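Local coordinates for protein Cyp101j2 (Sphingobium yanoikuyae, PDB 5KYO) that is a haem-containing cytochrome P450 monooxygenase that probably hydroxylates the monoterpenoid 1,8-cineole, at residues G82-L87 with E330-K335; A232-P237 with R244-E249; I303-L308 with K365-S370. All blocks are in the same frame, centred on the assembly; numbering follows the deposited sequence. Where two conformers were deposited one is given.

Contact 1 (G82-L87 with E330-K335); sequences GHWVAL and EGVLLK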
ATOM      1  N   GLY A  82     -13.440 -18.439  -0.169  1.00 30.82           N
ATOM      2  CA  GLY A  82     -12.918 -19.308  -1.211  1.00 38.85           C
ATOM      3  C   GLY A  82     -12.453 -18.491  -2.402  1.00 38.95           C
ATOM      4  O   GLY A  82     -13.249 -17.764  -3.005  1.00 37.81           O
ATOM      5  N   HIS A  83     -11.171 -18.586  -2.746  1.00 28.13           N
ATOM      6  CA  HIS A  83     -10.664 -17.777  -3.851  1.00 26.09           C
ATOM      7  C   HIS A  83      -9.363 -18.294  -4.439  1.00 29.73           C
ATOM      8  O   HIS A  83      -8.589 -18.972  -3.768  1.00 31.37           O
ATOM      9  CB  HIS A  83     -10.493 -16.312  -3.405  1.00 25.73           C
ATOM     10  CG  HIS A  83      -9.459 -16.109  -2.341  1.00 29.90           C
ATOM     11  ND1 HIS A  83      -8.137 -15.852  -2.631  1.00 27.95           N
ATOM     12  CD2 HIS A  83      -9.552 -16.110  -0.987  1.00 29.99           C
ATOM     13  CE1 HIS A  83      -7.459 -15.701  -1.506  1.00 27.49           C
ATOM     14  NE2 HIS A  83      -8.295 -15.855  -0.495  1.00 26.47           N
ATOM     15  N   TRP A  84      -9.143 -17.978  -5.710  1.00 28.56           N
ATOM     16  CA  TRP A  84      -7.913 -18.356  -6.387  1.00 33.44           C
ATOM     17  C   TRP A  84      -6.782 -17.395  -6.034  1.00 32.67           C
ATOM     18  O   TRP A  84      -7.021 -16.226  -5.713  1.00 30.83           O
ATOM     19  CB  TRP A  84      -8.098 -18.383  -7.905  1.00 32.12           C
ATOM     20  CG  TRP A  84      -9.253 -19.190  -8.392  1.00 29.07           C
ATOM     21  CD1 TRP A  84     -10.523 -18.741  -8.647  1.00 31.24           C
ATOM     22  CD2 TRP A  84      -9.246 -20.583  -8.724  1.00 32.09           C
ATOM     23  NE1 TRP A  84     -11.305 -19.773  -9.104  1.00 29.22           N
ATOM     24  CE2 TRP A  84     -10.545 -20.915  -9.164  1.00 34.82           C
ATOM     25  CE3 TRP A  84      -8.266 -21.585  -8.692  1.00 34.13           C
ATOM     26  CZ2 TRP A  84     -10.894 -22.212  -9.559  1.00 38.62           C
ATOM     27  CZ3 TRP A  84      -8.614 -22.873  -9.086  1.00 31.50           C
ATOM     28  CH2 TRP A  84      -9.915 -23.173  -9.514  1.00 32.65           C
ATOM     29  N   VAL A  85      -5.550 -17.894  -6.105  1.00 31.61           N
ATOM     30  CA  VAL A  85      -4.374 -17.072  -5.838  1.00 29.89           C
ATOM     31  C   VAL A  85      -3.317 -17.263  -6.928  1.00 29.72           C
ATOM     32  O   VAL A  85      -2.861 -18.386  -7.181  1.00 34.11           O
ATOM     33  CB  VAL A  85      -3.739 -17.389  -4.460  1.00 29.31           C
ATOM     34  CG1 VAL A  85      -2.615 -16.389  -4.153  1.00 29.85           C
ATOM     35  CG2 VAL A  85      -4.776 -17.375  -3.346  1.00 26.22           C
ATOM     36  N   ALA A  86      -2.940 -16.168  -7.579  1.00 25.00           N
ATOM     37  CA  ALA A  86      -1.857 -16.204  -8.557  1.00 27.16           C
ATOM     38  C   ALA A  86      -0.518 -16.219  -7.824  1.00 31.47           C
ATOM     39  O   ALA A  86      -0.211 -15.300  -7.040  1.00 22.14           O
ATOM     40  CB  ALA A  86      -1.934 -15.033  -9.500  1.00 26.74           C
ATOM     41  N   LEU A  87       0.265 -17.269  -8.075  1.00 23.61           N
ATOM     42  CA  LEU A  87       1.499 -17.509  -7.329  1.00 29.55           C
ATOM     43  C   LEU A  87       2.776 -17.414  -8.165  1.00 28.18           C
ATOM     44  O   LEU A  87       3.862 -17.796  -7.705  1.00 38.34           O
ATOM     45  CB  LEU A  87       1.428 -18.879  -6.656  1.00 30.03           C
ATOM     46  CG  LEU A  87       0.397 -18.930  -5.521  1.00 32.21           C
ATOM     47  CD1 LEU A  87       0.312 -20.304  -4.920  1.00 30.01           C
ATOM     48  CD2 LEU A  87       0.741 -17.911  -4.441  1.00 33.07           C
ATOM     49  N   GLU A 330      -5.651 -20.708 -17.043  1.00 36.95           N
ATOM     50  CA  GLU A 330      -4.687 -21.541 -16.328  1.00 42.36           C
ATOM     51  C   GLU A 330      -5.134 -22.993 -16.157  1.00 43.41           C
ATOM     52  O   GLU A 330      -4.823 -23.631 -15.146  1.00 38.12           O
ATOM     53  CB  GLU A 330      -4.381 -20.926 -14.961  1.00 43.64           C
ATOM     54  CG  GLU A 330      -3.511 -19.673 -15.039  1.00 44.93           C
ATOM     55  CD  GLU A 330      -2.118 -19.970 -15.552  1.00 44.53           C
ATOM     56  OE1 GLU A 330      -1.373 -20.702 -14.868  1.00 44.51           O
ATOM     57  OE2 GLU A 330      -1.765 -19.483 -16.644  1.00 47.33           O
ATOM     58  N   GLY A 331      -5.857 -23.506 -17.150  1.00 41.87           N
ATOM     59  CA  GLY A 331      -6.236 -24.909 -17.170  1.00 39.31           C
ATOM     60  C   GLY A 331      -7.408 -25.240 -16.271  1.00 37.00           C
ATOM     61  O   GLY A 331      -7.741 -26.409 -16.065  1.00 39.67           O
ATOM     62  N   VAL A 332      -8.032 -24.213 -15.715  1.00 33.08           N
ATOM     63  CA  VAL A 332      -9.244 -24.420 -14.935  1.00 35.73           C
ATOM     64  C   VAL A 332     -10.367 -23.546 -15.468  1.00 33.92           C
ATOM     65  O   VAL A 332     -10.146 -22.680 -16.316  1.00 37.73           O
ATOM     66  CB  VAL A 332      -9.037 -24.118 -13.432  1.00 35.14           C
ATOM     67  CG1 VAL A 332      -8.019 -25.055 -12.840  1.00 37.88           C
ATOM     68  CG2 VAL A 332      -8.630 -22.654 -13.212  1.00 30.32           C
ATOM     69  N   LEU A 333     -11.575 -23.795 -14.978  1.00 41.03           N
ATOM     70  CA  LEU A 333     -12.720 -22.966 -15.318  1.00 38.28           C
ATOM     71  C   LEU A 333     -13.005 -21.980 -14.197  1.00 32.29           C
ATOM     72  O   LEU A 333     -13.381 -22.371 -13.086  1.00 33.84           O
ATOM     73  CB  LEU A 333     -13.962 -23.823 -15.587  1.00 44.17           C
ATOM     74  CG  LEU A 333     -15.204 -23.037 -16.026  1.00 44.21           C
ATOM     75  CD1 LEU A 333     -14.978 -22.355 -17.370  1.00 43.85           C
ATOM     76  CD2 LEU A 333     -16.438 -23.932 -16.068  1.00 47.02           C
ATOM     77  N   LEU A 334     -12.820 -20.698 -14.493  1.00 29.48           N
ATOM     78  CA  LEU A 334     -13.166 -19.639 -13.560  1.00 30.25           C
ATOM     79  C   LEU A 334     -14.620 -19.228 -13.722  1.00 41.26           C
ATOM     80  O   LEU A 334     -14.983 -18.591 -14.711  1.00 48.72           O
ATOM     81  CB  LEU A 334     -12.273 -18.417 -13.769  1.00 28.34           C
ATOM     82  CG  LEU A 334     -10.770 -18.635 -13.727  1.00 28.93           C
ATOM     83  CD1 LEU A 334     -10.077 -17.274 -13.800  1.00 33.68           C
ATOM     84  CD2 LEU A 334     -10.410 -19.392 -12.467  1.00 28.68           C
ATOM     85  N   LYS A 335     -15.446 -19.583 -12.745  1.00 40.43           N
ATOM     86  CA  LYS A 335     -16.861 -19.249 -12.798  1.00 36.51           C
ATOM     87  C   LYS A 335     -17.035 -17.744 -12.689  1.00 42.22           C
ATOM     88  O   LYS A 335     -16.181 -17.054 -12.128  1.00 42.79           O
ATOM     89  CB  LYS A 335     -17.627 -19.958 -11.679  1.00 28.63           C
ATOM     90  CG  LYS A 335     -17.819 -21.459 -11.880  1.00 33.55           C
ATOM     91  CD  LYS A 335     -18.729 -22.044 -10.791  1.00 39.04           C
ATOM     92  CE  LYS A 335     -19.052 -23.516 -11.056  1.00 41.94           C
ATOM     93  NZ  LYS A 335     -19.777 -24.165  -9.923  1.00 34.43           N
TER

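Contact 2 (A232-P237 with R244-E249); sequences ARRIKP and RMINGE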
ATOM      1  N   ALA A 232     -17.482  24.797   0.531  1.00 16.46           N
ATOM      2  CA  ALA A 232     -16.732  26.035   0.754  1.00 17.55           C
ATOM      3  C   ALA A 232     -15.765  26.342  -0.400  1.00 16.88           C
ATOM      4  O   ALA A 232     -15.578  27.502  -0.751  1.00 21.54           O
ATOM      5  CB  ALA A 232     -15.975  25.969   2.066  1.00 19.77           C
ATOM      6  N   ARG A 233     -15.181  25.320  -1.012  1.00 17.22           N
ATOM      7  CA  ARG A 233     -14.185  25.547  -2.064  1.00 17.31           C
ATOM      8  C   ARG A 233     -14.814  25.736  -3.433  1.00 15.43           C
ATOM      9  O   ARG A 233     -14.167  26.218  -4.376  1.00 16.07           O
ATOM     10  CB  ARG A 233     -13.171  24.387  -2.101  1.00 24.50           C
ATOM     11  CG  ARG A 233     -12.521  24.081  -0.746  1.00 32.83           C
ATOM     12  CD  ARG A 233     -11.035  24.370  -0.668  1.00 28.51           C
ATOM     13  NE  ARG A 233     -10.608  24.557   0.721  1.00 24.79           N
ATOM     14  CZ  ARG A 233      -9.852  23.711   1.418  1.00 20.43           C
ATOM     15  NH1 ARG A 233      -9.421  22.565   0.876  1.00 17.84           N
ATOM     16  NH2 ARG A 233      -9.537  24.002   2.676  1.00 19.92           N
ATOM     17  N   ARG A 234     -16.076  25.345  -3.560  1.00 17.99           N
ATOM     18  CA  ARG A 234     -16.845  25.696  -4.756  1.00 26.13           C
ATOM     19  C   ARG A 234     -17.111  27.190  -4.787  1.00 23.45           C
ATOM     20  O   ARG A 234     -17.226  27.778  -5.855  1.00 23.28           O
ATOM     21  CB  ARG A 234     -18.163  24.941  -4.812  1.00 21.74           C
ATOM     22  CG  ARG A 234     -18.012  23.437  -4.906  1.00 14.65           C
ATOM     23  CD  ARG A 234     -19.313  22.795  -5.339  1.00 22.00           C
ATOM     24  NE  ARG A 234     -19.224  21.343  -5.415  1.00 15.73           N
ATOM     25  CZ  ARG A 234     -18.749  20.673  -6.457  1.00 20.51           C
ATOM     26  NH1 ARG A 234     -18.288  21.324  -7.519  1.00 18.78           N
ATOM     27  NH2 ARG A 234     -18.717  19.347  -6.430  1.00 20.73           N
ATOM     28  N   ILE A 235     -17.226  27.784  -3.604  1.00 20.26           N
ATOM     29  CA  ILE A 235     -17.475  29.219  -3.456  1.00 17.94           C
ATOM     30  C   ILE A 235     -16.170  30.013  -3.503  1.00 22.37           C
ATOM     31  O   ILE A 235     -16.088  31.051  -4.135  1.00 16.91           O
ATOM     32  CB  ILE A 235     -18.195  29.500  -2.136  1.00 16.23           C
ATOM     33  CG1 ILE A 235     -19.690  29.186  -2.287  1.00 19.22           C
ATOM     34  CG2 ILE A 235     -17.948  30.905  -1.678  1.00 21.46           C
ATOM     35  CD1 ILE A 235     -20.485  29.323  -0.983  1.00 18.93           C
ATOM     36  N   LYS A 236     -15.143  29.497  -2.835  1.00 22.44           N
ATOM     37  CA  LYS A 236     -13.853  30.170  -2.774  1.00 16.95           C
ATOM     38  C   LYS A 236     -12.738  29.154  -3.012  1.00 22.77           C
ATOM     39  O   LYS A 236     -12.205  28.580  -2.066  1.00 21.90           O
ATOM     40  CB  LYS A 236     -13.668  30.860  -1.420  1.00 17.00           C
ATOM     41  CG  LYS A 236     -12.345  31.622  -1.292  1.00 26.58           C
ATOM     42  CD  LYS A 236     -12.086  32.122   0.122  1.00 36.75           C
ATOM     43  CE  LYS A 236     -11.857  30.979   1.085  1.00 42.69           C
ATOM     44  NZ  LYS A 236     -11.162  31.425   2.330  1.00 47.02           N
ATOM     45  N   PRO A 237     -12.413  28.892  -4.283  1.00 19.26           N
ATOM     46  CA  PRO A 237     -11.395  27.888  -4.587  1.00 24.25           C
ATOM     47  C   PRO A 237      -9.987  28.355  -4.231  1.00 24.57           C
ATOM     48  O   PRO A 237      -9.681  29.547  -4.274  1.00 23.23           O
ATOM     49  CB  PRO A 237     -11.542  27.680  -6.098  1.00 25.48           C
ATOM     50  CG  PRO A 237     -12.182  28.932  -6.594  1.00 23.62           C
ATOM     51  CD  PRO A 237     -13.103  29.363  -5.493  1.00 23.39           C
ATOM     52  N   ARG A 244      -8.628  21.683  -6.896  1.00 16.79           N
ATOM     53  CA  ARG A 244      -8.168  21.288  -8.225  1.00 14.65           C
ATOM     54  C   ARG A 244      -9.110  20.289  -8.833  1.00 17.32           C
ATOM     55  O   ARG A 244      -9.411  20.342 -10.030  1.00 22.83           O
ATOM     56  CB  ARG A 244      -6.744  20.707  -8.162  1.00 14.63           C
ATOM     57  CG  ARG A 244      -5.699  21.724  -7.739  1.00 19.51           C
ATOM     58  CD  ARG A 244      -4.279  21.239  -8.016  1.00 18.52           C
ATOM     59  NE  ARG A 244      -3.990  19.918  -7.438  1.00 24.72           N
ATOM     60  CZ  ARG A 244      -3.404  19.731  -6.255  1.00 21.96           C
ATOM     61  NH1 ARG A 244      -3.056  20.773  -5.509  1.00 19.91           N
ATOM     62  NH2 ARG A 244      -3.176  18.504  -5.811  1.00 24.06           N
ATOM     63  N   MET A 245      -9.597  19.374  -8.008  1.00 25.05           N
ATOM     64  CA  MET A 245     -10.540  18.377  -8.488  1.00 20.28           C
ATOM     65  C   MET A 245     -11.885  19.012  -8.844  1.00 25.01           C
ATOM     66  O   MET A 245     -12.510  18.635  -9.836  1.00 25.84           O
ATOM     67  CB  MET A 245     -10.716  17.274  -7.445  1.00 21.04           C
ATOM     68  CG  MET A 245      -9.515  16.349  -7.393  1.00 16.87           C
ATOM     69  SD  MET A 245      -9.664  15.055  -6.153  1.00 74.26           S
ATOM     70  CE  MET A 245     -10.015  16.008  -4.675  1.00 27.33           C
ATOM     71  N   ILE A 246     -12.300  19.985  -8.036  1.00 28.37           N
ATOM     72  CA  ILE A 246     -13.524  20.749  -8.261  1.00 30.99           C
ATOM     73  C   ILE A 246     -13.535  21.471  -9.613  1.00 29.93           C
ATOM     74  O   ILE A 246     -14.556  21.501 -10.313  1.00 31.66           O
ATOM     75  CB  ILE A 246     -13.735  21.798  -7.142  1.00 32.69           C
ATOM     76  CG1 ILE A 246     -14.411  21.170  -5.927  1.00 34.11           C
ATOM     77  CG2 ILE A 246     -14.599  22.942  -7.624  1.00 35.23           C
ATOM     78  CD1 ILE A 246     -14.653  22.178  -4.807  1.00 29.99           C
ATOM     79  N   ASN A 247     -12.401  22.068  -9.968  1.00 28.55           N
ATOM     80  CA  ASN A 247     -12.279  22.776 -11.237  1.00 31.45           C
ATOM     81  C   ASN A 247     -11.861  21.866 -12.377  1.00 34.39           C
ATOM     82  O   ASN A 247     -11.574  22.331 -13.479  1.00 40.20           O
ATOM     83  CB  ASN A 247     -11.283  23.926 -11.107  1.00 35.30           C
ATOM     84  CG  ASN A 247     -11.706  24.934 -10.069  1.00 46.69           C
ATOM     85  OD1 ASN A 247     -10.940  25.279  -9.170  1.00 54.68           O
ATOM     86  ND2 ASN A 247     -12.947  25.399 -10.174  1.00 52.04           N
ATOM     87  N   GLY A 248     -11.818  20.566 -12.109  1.00 41.96           N
ATOM     88  CA  GLY A 248     -11.558  19.597 -13.153  1.00 41.30           C
ATOM     89  C   GLY A 248     -12.844  19.049 -13.742  1.00 42.81           C
ATOM     90  O   GLY A 248     -13.942  19.387 -13.297  1.00 40.69           O
ATOM     91  N   GLU A 249     -12.707  18.208 -14.759  1.00 46.07           N
ATOM     92  CA  GLU A 249     -13.835  17.473 -15.324  1.00 43.18           C
ATOM     93  C   GLU A 249     -13.408  16.028 -15.522  1.00 40.64           C
ATOM     94  O   GLU A 249     -12.216  15.724 -15.469  1.00 33.40           O
ATOM     95  CB  GLU A 249     -14.291  18.090 -16.648  1.00 47.92           C
ATOM     96  CG  GLU A 249     -14.734  19.538 -16.537  1.00 48.17           C
ATOM     97  CD  GLU A 249     -15.608  19.971 -17.696  0.50 46.14           C
ATOM     98  OE1 GLU A 249     -15.249  19.677 -18.856  0.50 43.34           O
ATOM     99  OE2 GLU A 249     -16.655  20.600 -17.444  0.50 44.46           O
TER
HETATM  100  O   HOH W   1     -17.017  19.521  -9.482  1.00 26.00           O

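Contact 3 (I303-L308 with K365-S370); sequences IDDALL and KARQHS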
ATOM      1  N   ILE A 303      21.288   7.262  -0.976  1.00 18.74           N
ATOM      2  CA  ILE A 303      19.900   7.112  -0.553  1.00 20.39           C
ATOM      3  C   ILE A 303      18.943   6.930  -1.739  1.00 17.89           C
ATOM      4  O   ILE A 303      18.014   6.118  -1.678  1.00 20.09           O
ATOM      5  CB  ILE A 303      19.470   8.309   0.325  1.00 22.49           C
ATOM      6  CG1 ILE A 303      20.075   8.140   1.726  1.00 18.98           C
ATOM      7  CG2 ILE A 303      17.980   8.372   0.430  1.00 14.69           C
ATOM      8  CD1 ILE A 303      19.681   9.225   2.721  1.00 18.61           C
ATOM      9  N   ASP A 304      19.202   7.658  -2.821  1.00 23.71           N
ATOM     10  CA  ASP A 304      18.370   7.597  -4.018  1.00 20.56           C
ATOM     11  C   ASP A 304      18.243   6.179  -4.596  1.00 29.12           C
ATOM     12  O   ASP A 304      17.155   5.776  -5.026  1.00 27.20           O
ATOM     13  CB  ASP A 304      18.917   8.550  -5.090  1.00 23.51           C
ATOM     14  CG  ASP A 304      18.666  10.018  -4.756  1.00 35.84           C
ATOM     15  OD1 ASP A 304      17.779  10.305  -3.921  1.00 36.48           O
ATOM     16  OD2 ASP A 304      19.335  10.887  -5.348  1.00 32.37           O
ATOM     17  N   ASP A 305      19.335   5.415  -4.588  1.00 20.86           N
ATOM     18  CA  ASP A 305      19.373   4.065  -5.149  0.55 23.05           C
ATOM     19  C   ASP A 305      18.916   3.031  -4.123  1.00 20.87           C
ATOM     20  O   ASP A 305      18.322   2.023  -4.461  1.00 22.55           O
ATOM     21  CB  ASP A 305      20.792   3.760  -5.640  0.55 23.51           C
ATOM     22  CG  ASP A 305      20.911   2.408  -6.300  0.55 17.94           C
ATOM     23  OD1 ASP A 305      20.413   2.254  -7.435  0.55 17.08           O
ATOM     24  OD2 ASP A 305      21.529   1.513  -5.690  0.55 19.68           O
ATOM     25  N   ALA A 306      19.242   3.296  -2.857  1.00 20.78           N
ATOM     26  CA  ALA A 306      18.788   2.459  -1.752  1.00 18.63           C
ATOM     27  C   ALA A 306      17.268   2.487  -1.735  1.00 15.65           C
ATOM     28  O   ALA A 306      16.617   1.477  -1.529  1.00 19.38           O
ATOM     29  CB  ALA A 306      19.337   2.947  -0.435  1.00 17.93           C
ATOM     30  N   LEU A 307      16.717   3.669  -1.960  1.00 14.39           N
ATOM     31  CA  LEU A 307      15.275   3.850  -2.046  1.00 14.37           C
ATOM     32  C   LEU A 307      14.646   2.921  -3.087  1.00 18.32           C
ATOM     33  O   LEU A 307      13.676   2.213  -2.821  1.00 24.51           O
ATOM     34  CB  LEU A 307      14.976   5.312  -2.393  1.00 24.82           C
ATOM     35  CG  LEU A 307      13.561   5.842  -2.275  1.00 27.60           C
ATOM     36  CD1 LEU A 307      13.661   7.334  -1.958  1.00 32.34           C
ATOM     37  CD2 LEU A 307      12.809   5.613  -3.567  1.00 26.54           C
ATOM     38  N   LEU A 308      15.219   2.918  -4.281  1.00 20.54           N
ATOM     39  CA  LEU A 308      14.703   2.082  -5.349  1.00 19.55           C
ATOM     40  C   LEU A 308      14.724   0.601  -4.967  1.00 23.68           C
ATOM     41  O   LEU A 308      13.805  -0.140  -5.315  1.00 18.67           O
ATOM     42  CB  LEU A 308      15.489   2.337  -6.638  1.00 24.79           C
ATOM     43  CG  LEU A 308      15.482   3.809  -7.089  1.00 34.07           C
ATOM     44  CD1 LEU A 308      16.248   3.989  -8.387  1.00 36.82           C
ATOM     45  CD2 LEU A 308      14.068   4.362  -7.230  1.00 29.57           C
ATOM     46  N   LYS A 365      21.347  -3.806 -11.476  1.00 31.45           N
ATOM     47  CA  LYS A 365      21.253  -3.334 -12.844  1.00 37.00           C
ATOM     48  C   LYS A 365      19.834  -3.511 -13.363  1.00 38.00           C
ATOM     49  O   LYS A 365      19.411  -2.823 -14.288  1.00 43.07           O
ATOM     50  CB  LYS A 365      22.244  -4.087 -13.735  1.00 42.61           C
ATOM     51  CG  LYS A 365      23.697  -3.933 -13.304  1.00 44.21           C
ATOM     52  CD  LYS A 365      24.653  -4.612 -14.273  1.00 44.22           C
ATOM     53  CE  LYS A 365      26.100  -4.332 -13.888  1.00 46.88           C
ATOM     54  NZ  LYS A 365      27.054  -4.912 -14.876  1.00 54.78           N
ATOM     55  N   ALA A 366      19.106  -4.446 -12.765  1.00 41.67           N
ATOM     56  CA  ALA A 366      17.712  -4.672 -13.119  1.00 47.45           C
ATOM     57  C   ALA A 366      16.840  -4.590 -11.871  1.00 43.82           C
ATOM     58  O   ALA A 366      17.094  -5.284 -10.882  1.00 39.05           O
ATOM     59  CB  ALA A 366      17.542  -6.025 -13.811  1.00 50.65           C
ATOM     60  N   ARG A 367      15.824  -3.732 -11.916  1.00 37.10           N
ATOM     61  CA  ARG A 367      14.914  -3.579 -10.786  1.00 37.20           C
ATOM     62  C   ARG A 367      13.456  -3.480 -11.220  1.00 43.44           C
ATOM     63  O   ARG A 367      12.774  -2.496 -10.919  1.00 51.53           O
ATOM     64  CB  ARG A 367      15.286  -2.348  -9.960  1.00 37.21           C
ATOM     65  CG  ARG A 367      16.371  -2.612  -8.944  1.00 31.63           C
ATOM     66  CD  ARG A 367      16.291  -1.690  -7.730  1.00 27.79           C
ATOM     67  NE  ARG A 367      17.531  -1.762  -6.953  1.00 26.17           N
ATOM     68  CZ  ARG A 367      18.527  -0.888  -7.044  1.00 25.07           C
ATOM     69  NH1 ARG A 367      18.429   0.167  -7.854  1.00 19.35           N
ATOM     70  NH2 ARG A 367      19.615  -1.052  -6.303  1.00 23.88           N
ATOM     71  N   GLN A 368      12.982  -4.504 -11.919  1.00 39.64           N
ATOM     72  CA  GLN A 368      11.580  -4.574 -12.310  1.00 43.96           C
ATOM     73  C   GLN A 368      10.760  -5.149 -11.157  1.00 39.17           C
ATOM     74  O   GLN A 368      11.181  -6.110 -10.519  1.00 33.78           O
ATOM     75  CB  GLN A 368      11.410  -5.423 -13.573  1.00 48.26           C
ATOM     76  N   HIS A 369       9.609  -4.534 -10.878  1.00 31.33           N
ATOM     77  CA  HIS A 369       8.739  -4.956  -9.779  1.00 21.93           C
ATOM     78  C   HIS A 369       7.369  -4.329  -9.958  1.00 21.21           C
ATOM     79  O   HIS A 369       7.226  -3.368 -10.707  1.00 20.45           O
ATOM     80  CB  HIS A 369       9.324  -4.541  -8.420  1.00 14.72           C
ATOM     81  CG  HIS A 369       9.324  -3.058  -8.186  1.00 25.61           C
ATOM     82  ND1 HIS A 369       8.180  -2.348  -7.899  1.00 32.92           N
ATOM     83  CD2 HIS A 369      10.335  -2.152  -8.189  1.00 24.30           C
ATOM     84  CE1 HIS A 369       8.479  -1.070  -7.738  1.00 32.23           C
ATOM     85  NE2 HIS A 369       9.782  -0.925  -7.912  1.00 27.22           N
ATOM     86  N   SER A 370       6.359  -4.836  -9.263  1.00 20.19           N
ATOM     87  CA  SER A 370       5.048  -4.189  -9.306  0.66 27.33           C
ATOM     88  C   SER A 370       4.581  -3.796  -7.910  1.00 25.98           C
ATOM     89  O   SER A 370       3.433  -4.005  -7.544  1.00 20.08           O
ATOM     90  CB  SER A 370       4.016  -5.096  -9.974  0.66 27.02           C
ATOM     91  OG  SER A 370       4.367  -5.316 -11.326  0.66 22.58           O
TER
HETATM   92  O   HOH W   2      12.324   0.340  -7.375  1.00 31.43           O

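Contact 1 (G82-L87 with E330-K335)
W84 and L334 lie at the nearest backbone approach of strands 83-86 and 332-334, yet their CA atoms are still 9.0 Å apart. The short strand axes pass 10.5 Å from each other at 119° between their N-to-C directions; the strands lie in separate sheets, and side chains bridge them. Strand 83-86 is part of the mixed sheet of the P450 fold, between 74-77 and 339-343; strand 332-334 is one arm of a two-stranded hairpin with 327-329. The indole of W84 reaches toward the hairpin, and two methyls settle on the same face of it. L334 CD2 sits over the pyrrole ring, 3.7 Å from the centroid of that W84 ring, while V332 CG2 takes the benzo ring, 4.3 Å from its centroid; both are CH-pi contacts. With CG anti to its carbonyl carbon (chi1 -54°) and an extended chi2, L334 brings CD2 to 3.5 Å from W84 NE1. V332 CG2 meets the far corner, 3.9 Å from W84 CH2. The polar end of the indole is engaged by D338, whose OD2 accepts from W84 NE1, and W76 packs against the same ring edge-to-face. The indole is thus fixed by a hydrogen bond at its N-H and by methyls over one face, and hairpin and main sheet are joined here by apolar and CH-pi contact.

Contact 2 (A232-P237 with R244-E249)
I246 is driven between R233 and R234 and makes the tight part of this contact, where the end of helix 215-235 meets the end of helix 241-246. In the usual P450 lettering these are probably the G and H helices. From CG1 anti to its carbonyl carbon (chi1 -84°) and an extended chi2, the isoleucine carries CD1 right up to the neighbouring backbone: I246 CD1 lies 3.6 Å from R234 CG, 3.8 Å from R233 CB and 3.7 Å from R234 N. The aliphatic bases of the two arginines therefore form the apolar seat, and their charged ends find their ion pairs outside the two segments. R233 bends at chi2 and leads its guanidinium away to D240 and to the carbonyls of D190 and V189. R234 stays extended from CG to NE and crosses the isoleucine, with I246 CG1 4.2 Å above one face of its guanidinium; its NH2 pairs with D257 and also reaches L255 O.

The other side is looser. Water 1 lies at the edge of the R234 guanidinium, in its plane, accepting from R234 NH1 at 3.0 Å and donating to I246 O at a longer 3.3 Å. P237 packs loosely near N247. The two helix ends are thus held by one apolar wedge and a water bridge, with no direct polar bond between the segments, while the charges of R233 and R234 tie the end of helix 215-235 to D240 and D257.

Contact 3 (I303-L308 with K365-S370)
D305 and R367 join helix 303-313, the P450 K helix that carries the family's ExxR glutamate (E309), to the meander, the irregular loop leading to the haem-binding segment. Salt bridging dominates. D305 was modelled in two conformers, so the bridge may be partial; in the one described, R367 grips the carboxylate end-on, NH1 giving a hydrogen bond to OD1 at 2.9 Å and NH2 a longer one to OD2 at 3.3 Å. The carboxylate and guanidinium planes stand 59° apart, and both D305 oxygens are met from above the carboxylate plane. R367 NE turns to E309 OE1 and NH2 also to R361 O, which shares the charge among several partners. Beside these bonds, D305 O lies 3.5 Å above one R367 guanidinium face, toward its rim, and L308 CB rests 3.9 Å from R367 NH1. The arginine chain is extended from CG to NE. A leucine in place of R367 would probably leave D305 and E309 without the positive charge they share and the loop less firmly joined to the helix. Solvent supplies the last link: water 2, in the ring plane of H369 at 2.9 Å from NE2, donates a hydrogen bond of 2.6 Å to L308 O.

How the contacts relate
The three contacts lie apart on one chain and none touches another. Contacts 1 and 3 are the nearest pair, about 11 Å between nearest atoms and 31 Å between centres, and their segments alternate along the sequence. Contact 2 stands off, its nearest atoms about 31 Å from contact 1 and about 21 Å from contact 3; it falls within the loop that contact 1 closes and ends before contact 3 begins. L308 of contact 3 has its side chain about 12 Å from the haem, so it is not a direct neighbour of it. Contacts 2 and 3 are at the surface, with centres about 28 and 17 Å from the chain centre; contact 1 is buried, about 24 Å out.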